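Local coordinates for protein type C neurotoxin (Clostridium botulinum, PDB 3PME) that probably binds gangliosides and phosphatidylethanolamine of nerve-cell membranes, as the receptor-binding part of a mosaic C/D botulinum neurotoxin, at residues K119-Y127 with M153-K162; K224-K232 with K404-W412. All coordinates share one frame; numbering follows the deposited sequence.

In the fold
Contact 1 lies inside the N-terminal jelly-roll sandwich of the receptor-binding region, where its two sheets face each other; contact 2 closes part of the C-terminal beta-trefoil, beside the junction of the two folds. Their centres are 26 Å apart, yet their nearest atoms come within about 9 Å, without touching. The centre of contact 2 is about 7 Å from the centre of the chain, that of contact 1 about 19 Å. Strand 141-148 pairs with strand 152-157 of contact 1, and just before it Asn138 and Trp140 bond to Asp409 and Asn229 of contact 2. A sulfate, probably from the crystallisation liquor, lies about 4 Å from the Lys154 side chain.

Contact 1 of 2, residues K119-Y127 with M153-K162; sequences KYKSLIFDY and MKLYINGELK
Lys121 NZ is gripped by two groups, the carboxylate of Asp169 in a salt bridge and the carbonyl O of Arg166, while Lys121 CB packs 3.6 Å from Met153 CE. Its apolar root thus meets Met153, while the bends at chi2 and chi4 turn the amine away to its polar partners. Here the two sheets of a concanavalin-like jelly roll lie face to face: strands 120-126 and 153-157 lie in opposite sheets, their directions 16° apart and their axes 7.6 Å apart at closest approach, and are joined by side chains. Strand alternation turns Leu123 and Phe125 inward and Ser122 and Ile124 outward.

Leu123 and Met153 run alongside each other, pointing opposite ways, with Leu123 CD1 lying 3.8 Å from Met153 CG. The same methyl touches Leu155 CB, a fit that suits branched leucine. Because the Met153 chain runs straight beyond CG (chi2 -176°), its flexible thioether spans the gap and brings CE to the backbone of Lys121. Next along, Leu155 CD2 meets Phe125 CB at 3.6 Å.

The Phe125 ring is laid flat over Ile157: CG1 stands 3.6 Å from the ring centroid, 8° off the normal, a CH-pi contact. Beyond Ile157 a type I' turn reverses the chain, with Gly159 taking a positive phi that glycine tolerates readily. The returning strand brings Lys162, whose N bonds to Leu155 O at 2.8 Å. Lys162 CG comes 4.1 Å from Phe125 CE1, and Lys162 NZ forms a 3.5 Å salt bridge with Glu160 OE1.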
loop_
_atom_site.group_PDB
_atom_site.type_symbol
_atom_site.label_atom_id
_atom_site.label_comp_id
_atom_site.label_asym_id
_atom_site.label_seq_id
_atom_site.Cartn_x
_atom_site.Cartn_y
_atom_site.Cartn_z
ATOM N N LYS A 119 31.126 -16.642 -5.252
ATOM C CA LYS A 119 31.252 -15.193 -5.138
ATOM C C LYS A 119 29.893 -14.582 -5.470
ATOM O O LYS A 119 29.204 -15.043 -6.380
ATOM C CB LYS A 119 32.333 -14.683 -6.092
ATOM C CG LYS A 119 32.496 -13.172 -6.137
ATOM C CD LYS A 119 33.542 -12.752 -7.174
ATOM C CE LYS A 119 33.603 -11.235 -7.316
ATOM N NZ LYS A 119 34.471 -10.806 -8.452
ATOM N N TYR A 120 29.480 -13.561 -4.734
ATOM C CA TYR A 120 28.173 -12.976 -5.006
ATOM C C TYR A 120 28.185 -11.453 -5.001
ATOM O O TYR A 120 29.109 -10.815 -4.479
ATOM C CB TYR A 120 27.116 -13.494 -4.029
ATOM C CG TYR A 120 27.297 -12.995 -2.620
ATOM C CD1 TYR A 120 28.140 -13.650 -1.735
ATOM C CD2 TYR A 120 26.628 -11.864 -2.180
ATOM C CE1 TYR A 120 28.310 -13.194 -0.446
ATOM C CE2 TYR A 120 26.782 -11.405 -0.886
ATOM C CZ TYR A 120 27.627 -12.073 -0.029
ATOM O OH TYR A 120 27.796 -11.615 1.256
ATOM N N LYS A 121 27.167 -10.884 -5.630
ATOM C CA LYS A 121 26.910 -9.444 -5.583
ATOM C C LYS A 121 25.487 -9.268 -5.092
ATOM O O LYS A 121 24.650 -10.150 -5.282
ATOM C CB LYS A 121 27.052 -8.810 -6.969
ATOM C CG LYS A 121 28.435 -8.946 -7.586
ATOM C CD LYS A 121 29.489 -8.284 -6.714
ATOM C CE LYS A 121 30.831 -8.202 -7.433
ATOM N NZ LYS A 121 30.883 -7.022 -8.346
ATOM N N SER A 122 25.203 -8.141 -4.459
ATOM C CA SER A 122 23.860 -7.921 -3.935
ATOM C C SER A 122 23.354 -6.504 -4.164
ATOM O O SER A 122 24.132 -5.548 -4.276
ATOM C CB SER A 122 23.813 -8.255 -2.443
ATOM O OG SER A 122 24.641 -7.385 -1.707
ATOM N N LEU A 123 22.031 -6.387 -4.253
ATOM C CA LEU A 123 21.344 -5.104 -4.217
ATOM C C LEU A 123 20.589 -5.102 -2.906
ATOM O O LEU A 123 19.905 -6.066 -2.592
ATOM C CB LEU A 123 20.352 -4.998 -5.369
ATOM C CG LEU A 123 20.966 -4.967 -6.771
ATOM C CD1 LEU A 123 19.884 -5.301 -7.801
ATOM C CD2 LEU A 123 21.558 -3.580 -7.008
ATOM N N ILE A 124 20.719 -4.021 -2.150
ATOM C CA ILE A 124 20.112 -3.945 -0.832
ATOM C C ILE A 124 19.291 -2.671 -0.727
ATOM O O ILE A 124 19.745 -1.594 -1.109
ATOM C CB ILE A 124 21.183 -3.979 0.273
ATOM C CG1 ILE A 124 22.053 -5.230 0.134
ATOM C CG2 ILE A 124 20.525 -3.981 1.655
ATOM C CD1 ILE A 124 23.323 -5.194 0.984
ATOM N N PHE A 125 18.070 -2.797 -0.229
ATOM C CA PHE A 125 17.219 -1.632 -0.039
ATOM C C PHE A 125 16.608 -1.648 1.358
ATOM O O PHE A 125 15.930 -2.609 1.751
ATOM C CB PHE A 125 16.114 -1.598 -1.094
ATOM C CG PHE A 125 15.157 -0.450 -0.945
ATOM C CD1 PHE A 125 15.573 0.853 -1.188
ATOM C CD2 PHE A 125 13.843 -0.669 -0.549
ATOM C CE1 PHE A 125 14.691 1.910 -1.059
ATOM C CE2 PHE A 125 12.956 0.397 -0.398
ATOM C CZ PHE A 125 13.378 1.682 -0.652
ATOM N N ASP A 126 16.846 -0.573 2.102
ATOM C CA ASP A 126 16.273 -0.409 3.435
ATOM C C ASP A 126 14.835 0.089 3.315
ATOM O O ASP A 126 14.585 1.289 3.199
ATOM C CB ASP A 126 17.121 0.592 4.221
ATOM C CG ASP A 126 16.624 0.815 5.639
ATOM O OD1 ASP A 126 15.558 0.287 6.006
ATOM O OD2 ASP A 126 17.313 1.540 6.396
ATOM N N TYR A 127 13.882 -0.837 3.348
ATOM C CA TYR A 127 12.492 -0.447 3.187
ATOM C C TYR A 127 11.895 -0.042 4.531
ATOM O O TYR A 127 10.874 0.626 4.554
ATOM C CB TYR A 127 11.666 -1.570 2.530
ATOM C CG TYR A 127 11.481 -2.754 3.434
ATOM C CD1 TYR A 127 10.430 -2.795 4.342
ATOM C CD2 TYR A 127 12.354 -3.828 3.396
ATOM C CE1 TYR A 127 10.259 -3.878 5.194
ATOM C CE2 TYR A 127 12.201 -4.908 4.253
ATOM C CZ TYR A 127 11.148 -4.926 5.146
ATOM O OH TYR A 127 11.010 -5.996 5.979
ATOM N N MET A 153 23.342 -5.179 -12.346
ATOM C CA MET A 153 21.977 -5.428 -11.918
ATOM C C MET A 153 21.507 -4.186 -11.172
ATOM O O MET A 153 22.288 -3.513 -10.504
ATOM C CB MET A 153 21.884 -6.694 -11.088
ATOM C CG MET A 153 22.753 -6.726 -9.874
ATOM S SD MET A 153 22.573 -8.336 -9.096
ATOM C CE MET A 153 23.564 -8.069 -7.637
ATOM N N LYS A 154 20.229 -3.863 -11.321
ATOM C CA LYS A 154 19.702 -2.613 -10.818
ATOM C C LYS A 154 18.401 -2.881 -10.089
ATOM O O LYS A 154 17.614 -3.720 -10.514
ATOM C CB LYS A 154 19.456 -1.636 -11.962
ATOM C CG LYS A 154 20.762 -1.103 -12.582
ATOM C CD LYS A 154 20.566 -0.606 -14.024
ATOM C CE LYS A 154 19.894 0.757 -14.100
ATOM N NZ LYS A 154 19.626 1.156 -15.523
ATOM N N LEU A 155 18.210 -2.159 -8.995
ATOM C CA LEU A 155 17.025 -2.306 -8.161
ATOM C C LEU A 155 16.156 -1.065 -8.237
ATOM O O LEU A 155 16.608 0.048 -7.929
ATOM C CB LEU A 155 17.451 -2.540 -6.714
ATOM C CG LEU A 155 16.307 -2.578 -5.703
ATOM C CD1 LEU A 155 15.312 -3.647 -6.091
ATOM C CD2 LEU A 155 16.886 -2.859 -4.335
ATOM N N TYR A 156 14.901 -1.271 -8.643
ATOM C CA TYR A 156 13.905 -0.206 -8.735
ATOM C C TYR A 156 12.853 -0.437 -7.665
ATOM O O TYR A 156 12.446 -1.571 -7.443
ATOM C CB TYR A 156 13.200 -0.229 -10.090
ATOM C CG TYR A 156 14.094 0.166 -11.242
ATOM C CD1 TYR A 156 15.041 -0.720 -11.737
ATOM C CD2 TYR A 156 13.991 1.416 -11.830
ATOM C CE1 TYR A 156 15.866 -0.367 -12.793
ATOM C CE2 TYR A 156 14.836 1.787 -12.891
ATOM C CZ TYR A 156 15.759 0.875 -13.363
ATOM O OH TYR A 156 16.607 1.214 -14.408
ATOM N N ILE A 157 12.440 0.645 -7.015
ATOM C CA ILE A 157 11.343 0.612 -6.038
ATOM C C ILE A 157 10.275 1.590 -6.498
ATOM O O ILE A 157 10.537 2.787 -6.669
ATOM C CB ILE A 157 11.816 0.986 -4.611
ATOM C CG1 ILE A 157 12.885 0.008 -4.116
ATOM C CG2 ILE A 157 10.605 1.039 -3.640
ATOM C CD1 ILE A 157 12.377 -1.432 -3.970
ATOM N N ASN A 158 9.068 1.072 -6.703
ATOM C CA ASN A 158 7.966 1.880 -7.202
ATOM C C ASN A 158 8.356 2.665 -8.460
ATOM O O ASN A 158 8.017 3.842 -8.621
ATOM C CB ASN A 158 7.425 2.790 -6.096
ATOM C CG ASN A 158 6.794 2.001 -4.965
ATOM O OD1 ASN A 158 6.341 0.882 -5.167
ATOM N ND2 ASN A 158 6.774 2.574 -3.771
ATOM N N GLY A 159 9.119 2.009 -9.334
ATOM C CA GLY A 159 9.438 2.582 -10.629
ATOM C C GLY A 159 10.641 3.510 -10.634
ATOM O O GLY A 159 10.956 4.121 -11.654
ATOM N N GLU A 160 11.318 3.615 -9.500
ATOM C CA GLU A 160 12.446 4.542 -9.384
ATOM C C GLU A 160 13.723 3.797 -9.039
ATOM O O GLU A 160 13.764 3.013 -8.091
ATOM C CB GLU A 160 12.154 5.603 -8.317
ATOM C CG GLU A 160 10.938 6.470 -8.630
ATOM C CD GLU A 160 10.773 7.607 -7.645
ATOM O OE1 GLU A 160 10.960 7.369 -6.435
ATOM O OE2 GLU A 160 10.482 8.741 -8.087
ATOM N N LEU A 161 14.781 4.040 -9.810
ATOM C CA LEU A 161 16.062 3.399 -9.541
ATOM C C LEU A 161 16.629 3.796 -8.177
ATOM O O LEU A 161 16.689 4.981 -7.851
ATOM C CB LEU A 161 17.047 3.763 -10.644
ATOM C CG LEU A 161 18.429 3.151 -10.461
ATOM C CD1 LEU A 161 18.376 1.623 -10.541
ATOM C CD2 LEU A 161 19.358 3.719 -11.536
ATOM N N LYS A 162 17.025 2.807 -7.379
ATOM C CA LYS A 162 17.581 3.078 -6.051
ATOM C C LYS A 162 19.039 2.661 -5.914
ATOM O O LYS A 162 19.829 3.353 -5.269
ATOM C CB LYS A 162 16.755 2.371 -4.964
ATOM C CG LYS A 162 15.291 2.739 -4.982
ATOM C CD LYS A 162 15.046 4.180 -4.560
ATOM C CE LYS A 162 13.551 4.448 -4.404
ATOM N NZ LYS A 162 13.276 5.902 -4.189
#

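Contact 2 of 2, residues K224-K232 with K404-W412; sequences KDYWGNPLK and KFISRDPGW
Asp225 and Ser407 both hold their outer groups between backbone N and carbonyl carbon (chi1 71° and 54°), which lets Ser407 OG donate to Asp225 OD2 at 2.9 Å, from above the carboxylate plane. The contact joins the start of the C-terminal beta-trefoil to its end. Asp225 also organises its own loop: OD1 accepts from Trp227 N, making an Asx turn, and from Asn229 N on the opposite face, while the syn lone pair of OD2 takes Asn229 ND2.

Asn229 ND2 gives its other hydrogen to Asp409 OD1 at 3.0 Å, and Trp140 NE1 bonds to Asn229 OD1. An amide suits this place because it donates to two carboxylates and accepts besides.

Ser407 O lies close to the plane of the Trp227 indole and accepts a nearly straight bond (165°) from Trp227 NE1 at 3.0 Å, which helps fix the rotation of the ring. Asp409 CB lies over one ring face, Tyr226 CD2 over the other. At its far rim, Trp227 CH2 approaches Trp412 CG to 3.5 Å, the two planes meeting obliquely. Tyr226 N bonds to Phe405 O, and Leu231 CD1 packs 3.5 Å from Phe405 CB.

Asp225 OD2 and Asp409 OD1 are only 5.3 Å apart. The donors around both, with Lys76 of the jelly roll in a salt bridge to Asp409 OD2, would probably help keep these buried carboxylates ionised.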
loop_
_atom_site.group_PDB
_atom_site.type_symbol
_atom_site.label_atom_id
_atom_site.label_comp_id
_atom_site.label_asym_id
_atom_site.label_seq_id
_atom_site.Cartn_x
_atom_site.Cartn_y
_atom_site.Cartn_z
ATOM N N LYS A 224 -6.745 3.329 -2.040
ATOM C CA LYS A 224 -6.008 2.412 -1.172
ATOM C C LYS A 224 -6.087 2.777 0.302
ATOM O O LYS A 224 -6.252 3.943 0.662
ATOM C CB LYS A 224 -4.529 2.380 -1.571
ATOM C CG LYS A 224 -4.299 2.109 -3.043
ATOM C CD LYS A 224 -4.966 0.823 -3.501
ATOM C CE LYS A 224 -4.432 0.424 -4.886
ATOM N NZ LYS A 224 -4.619 1.530 -5.883
ATOM N N ASP A 225 -5.973 1.769 1.160
ATOM C CA ASP A 225 -5.764 2.041 2.580
ATOM C C ASP A 225 -4.287 2.358 2.842
ATOM O O ASP A 225 -3.462 2.398 1.910
ATOM C CB ASP A 225 -6.330 0.922 3.492
ATOM C CG ASP A 225 -5.530 -0.383 3.439
ATOM O OD1 ASP A 225 -4.382 -0.412 2.934
ATOM O OD2 ASP A 225 -6.052 -1.407 3.931
ATOM N N TYR A 226 -3.958 2.591 4.105
ATOM C CA TYR A 226 -2.633 3.013 4.538
ATOM C C TYR A 226 -1.551 2.043 4.082
ATOM O O TYR A 226 -0.422 2.454 3.787
ATOM C CB TYR A 226 -2.654 3.103 6.065
ATOM C CG TYR A 226 -1.369 3.540 6.712
ATOM C CD1 TYR A 226 -1.014 4.883 6.757
ATOM C CD2 TYR A 226 -0.517 2.611 7.295
ATOM C CE1 TYR A 226 0.169 5.290 7.350
ATOM C CE2 TYR A 226 0.649 3.010 7.909
ATOM C CZ TYR A 226 0.993 4.347 7.925
ATOM O OH TYR A 226 2.172 4.741 8.514
ATOM N N TRP A 227 -1.891 0.764 4.023
ATOM C CA TRP A 227 -0.926 -0.290 3.697
ATOM C C TRP A 227 -0.809 -0.537 2.198
ATOM O O TRP A 227 0.002 -1.358 1.769
ATOM C CB TRP A 227 -1.382 -1.606 4.341
ATOM C CG TRP A 227 -1.803 -1.426 5.761
ATOM C CD1 TRP A 227 -3.079 -1.484 6.257
ATOM C CD2 TRP A 227 -0.953 -1.129 6.870
ATOM N NE1 TRP A 227 -3.067 -1.247 7.609
ATOM C CE2 TRP A 227 -1.775 -1.030 8.013
ATOM C CE3 TRP A 227 0.427 -0.927 7.006
ATOM C CZ2 TRP A 227 -1.257 -0.746 9.275
ATOM C CZ3 TRP A 227 0.942 -0.650 8.263
ATOM C CH2 TRP A 227 0.096 -0.559 9.382
ATOM N N GLY A 228 -1.635 0.131 1.402
ATOM C CA GLY A 228 -1.703 -0.152 -0.025
ATOM C C GLY A 228 -2.699 -1.224 -0.464
ATOM O O GLY A 228 -2.721 -1.621 -1.628
ATOM N N ASN A 229 -3.523 -1.699 0.467
ATOM C CA ASN A 229 -4.610 -2.624 0.144
ATOM C C ASN A 229 -5.772 -1.831 -0.461
ATOM O O ASN A 229 -5.904 -0.631 -0.211
ATOM C CB ASN A 229 -5.165 -3.291 1.409
ATOM C CG ASN A 229 -4.104 -3.953 2.262
ATOM O OD1 ASN A 229 -3.223 -4.651 1.762
ATOM N ND2 ASN A 229 -4.204 -3.758 3.578
ATOM N N PRO A 230 -6.657 -2.499 -1.219
ATOM C CA PRO A 230 -7.867 -1.793 -1.661
ATOM C C PRO A 230 -8.694 -1.303 -0.479
ATOM O O PRO A 230 -8.899 -2.053 0.493
ATOM C CB PRO A 230 -8.633 -2.873 -2.431
ATOM C CG PRO A 230 -7.515 -3.770 -2.960
ATOM C CD PRO A 230 -6.553 -3.841 -1.812
ATOM N N LEU A 231 -9.152 -0.060 -0.575
ATOM C CA LEU A 231 -10.072 0.519 0.405
ATOM C C LEU A 231 -11.442 -0.084 0.142
ATOM O O LEU A 231 -11.812 -0.300 -1.015
ATOM C CB LEU A 231 -10.097 2.043 0.244
ATOM C CG LEU A 231 -10.629 2.822 1.448
ATOM C CD1 LEU A 231 -9.577 2.851 2.562
ATOM C CD2 LEU A 231 -11.005 4.225 1.028
ATOM N N LYS A 232 -12.182 -0.384 1.207
ATOM C CA LYS A 232 -13.476 -1.045 1.069
ATOM C C LYS A 232 -14.553 -0.334 1.860
ATOM O O LYS A 232 -14.302 0.214 2.926
ATOM C CB LYS A 232 -13.399 -2.485 1.569
ATOM C CG LYS A 232 -12.449 -3.386 0.773
ATOM C CD LYS A 232 -12.236 -4.733 1.465
ATOM C CE LYS A 232 -11.437 -4.572 2.755
ATOM N NZ LYS A 232 -11.081 -5.890 3.376
ATOM N N LYS A 404 -5.423 9.460 4.716
ATOM C CA LYS A 404 -5.124 8.032 4.702
ATOM C C LYS A 404 -6.079 7.318 5.642
ATOM O O LYS A 404 -6.680 7.941 6.529
ATOM C CB LYS A 404 -3.674 7.752 5.101
ATOM C CG LYS A 404 -2.639 8.304 4.131
ATOM C CD LYS A 404 -1.249 7.891 4.595
ATOM C CE LYS A 404 -0.198 8.164 3.539
ATOM N NZ LYS A 404 1.110 7.574 3.919
ATOM N N PHE A 405 -6.224 6.019 5.421
ATOM C CA PHE A 405 -7.202 5.217 6.141
ATOM C C PHE A 405 -6.515 3.973 6.673
ATOM O O PHE A 405 -6.126 3.076 5.906
ATOM C CB PHE A 405 -8.361 4.865 5.212
ATOM C CG PHE A 405 -9.136 6.067 4.749
ATOM C CD1 PHE A 405 -10.193 6.545 5.496
ATOM C CD2 PHE A 405 -8.791 6.729 3.576
ATOM C CE1 PHE A 405 -10.904 7.670 5.088
ATOM C CE2 PHE A 405 -9.493 7.854 3.164
ATOM C CZ PHE A 405 -10.559 8.318 3.919
ATOM N N ILE A 406 -6.357 3.909 7.993
ATOM C CA ILE A 406 -5.596 2.807 8.566
ATOM C C ILE A 406 -6.513 1.684 8.992
ATOM O O ILE A 406 -7.278 1.838 9.937
ATOM C CB ILE A 406 -4.756 3.250 9.770
ATOM C CG1 ILE A 406 -3.853 4.428 9.394
ATOM C CG2 ILE A 406 -3.921 2.079 10.277
ATOM C CD1 ILE A 406 -3.099 4.991 10.589
ATOM N N SER A 407 -6.437 0.558 8.293
ATOM C CA SER A 407 -7.177 -0.637 8.682
ATOM C C SER A 407 -6.369 -1.450 9.695
ATOM O O SER A 407 -5.125 -1.381 9.727
ATOM C CB SER A 407 -7.446 -1.488 7.449
ATOM O OG SER A 407 -6.203 -1.752 6.781
ATOM N N ARG A 408 -7.064 -2.233 10.514
ATOM C CA ARG A 408 -6.385 -3.219 11.338
ATOM C C ARG A 408 -5.990 -4.368 10.429
ATOM O O ARG A 408 -6.825 -5.141 9.965
ATOM C CB ARG A 408 -7.280 -3.675 12.489
ATOM C CG ARG A 408 -7.592 -2.520 13.432
ATOM C CD ARG A 408 -8.240 -3.004 14.714
ATOM N NE ARG A 408 -7.277 -3.668 15.587
ATOM C CZ ARG A 408 -6.843 -3.165 16.740
ATOM N NH1 ARG A 408 -7.291 -1.991 17.166
ATOM N NH2 ARG A 408 -5.966 -3.842 17.468
ATOM N N ASP A 409 -4.700 -4.434 10.132
ATOM C CA ASP A 409 -4.182 -5.360 9.136
ATOM C C ASP A 409 -3.354 -6.423 9.862
ATOM O O ASP A 409 -2.659 -6.111 10.822
ATOM C CB ASP A 409 -3.318 -4.561 8.140
ATOM C CG ASP A 409 -2.748 -5.422 7.023
ATOM O OD1 ASP A 409 -3.346 -5.483 5.920
ATOM O OD2 ASP A 409 -1.704 -6.032 7.259
ATOM N N PRO A 410 -3.426 -7.691 9.415
ATOM C CA PRO A 410 -2.733 -8.763 10.143
ATOM C C PRO A 410 -1.205 -8.607 10.138
ATOM O O PRO A 410 -0.524 -9.225 10.962
ATOM C CB PRO A 410 -3.142 -10.035 9.390
ATOM C CG PRO A 410 -3.590 -9.569 8.052
ATOM C CD PRO A 410 -4.179 -8.195 8.262
ATOM N N GLY A 411 -0.689 -7.778 9.236
ATOM C CA GLY A 411 0.744 -7.507 9.167
ATOM C C GLY A 411 1.228 -6.420 10.119
ATOM O O GLY A 411 2.404 -6.060 10.144
ATOM N N TRP A 412 0.324 -5.901 10.938
ATOM C CA TRP A 412 0.687 -4.866 11.890
ATOM C C TRP A 412 -0.213 -5.006 13.119
ATOM O O TRP A 412 -1.374 -4.591 13.130
ATOM C CB TRP A 412 0.567 -3.465 11.268
ATOM C CG TRP A 412 1.059 -2.371 12.175
ATOM C CD1 TRP A 412 0.453 -1.922 13.320
ATOM C CD2 TRP A 412 2.243 -1.573 12.009
ATOM N NE1 TRP A 412 1.195 -0.900 13.879
ATOM C CE2 TRP A 412 2.298 -0.675 13.098
ATOM C CE3 TRP A 412 3.269 -1.539 11.054
ATOM C CZ2 TRP A 412 3.327 0.255 13.248
ATOM C CZ3 TRP A 412 4.295 -0.614 11.208
ATOM C CH2 TRP A 412 4.318 0.265 12.297
HETATM O O HOH W 1 -5.036 5.420 2.779
HETATM O O HOH W 2 0.936 4.843 3.469
#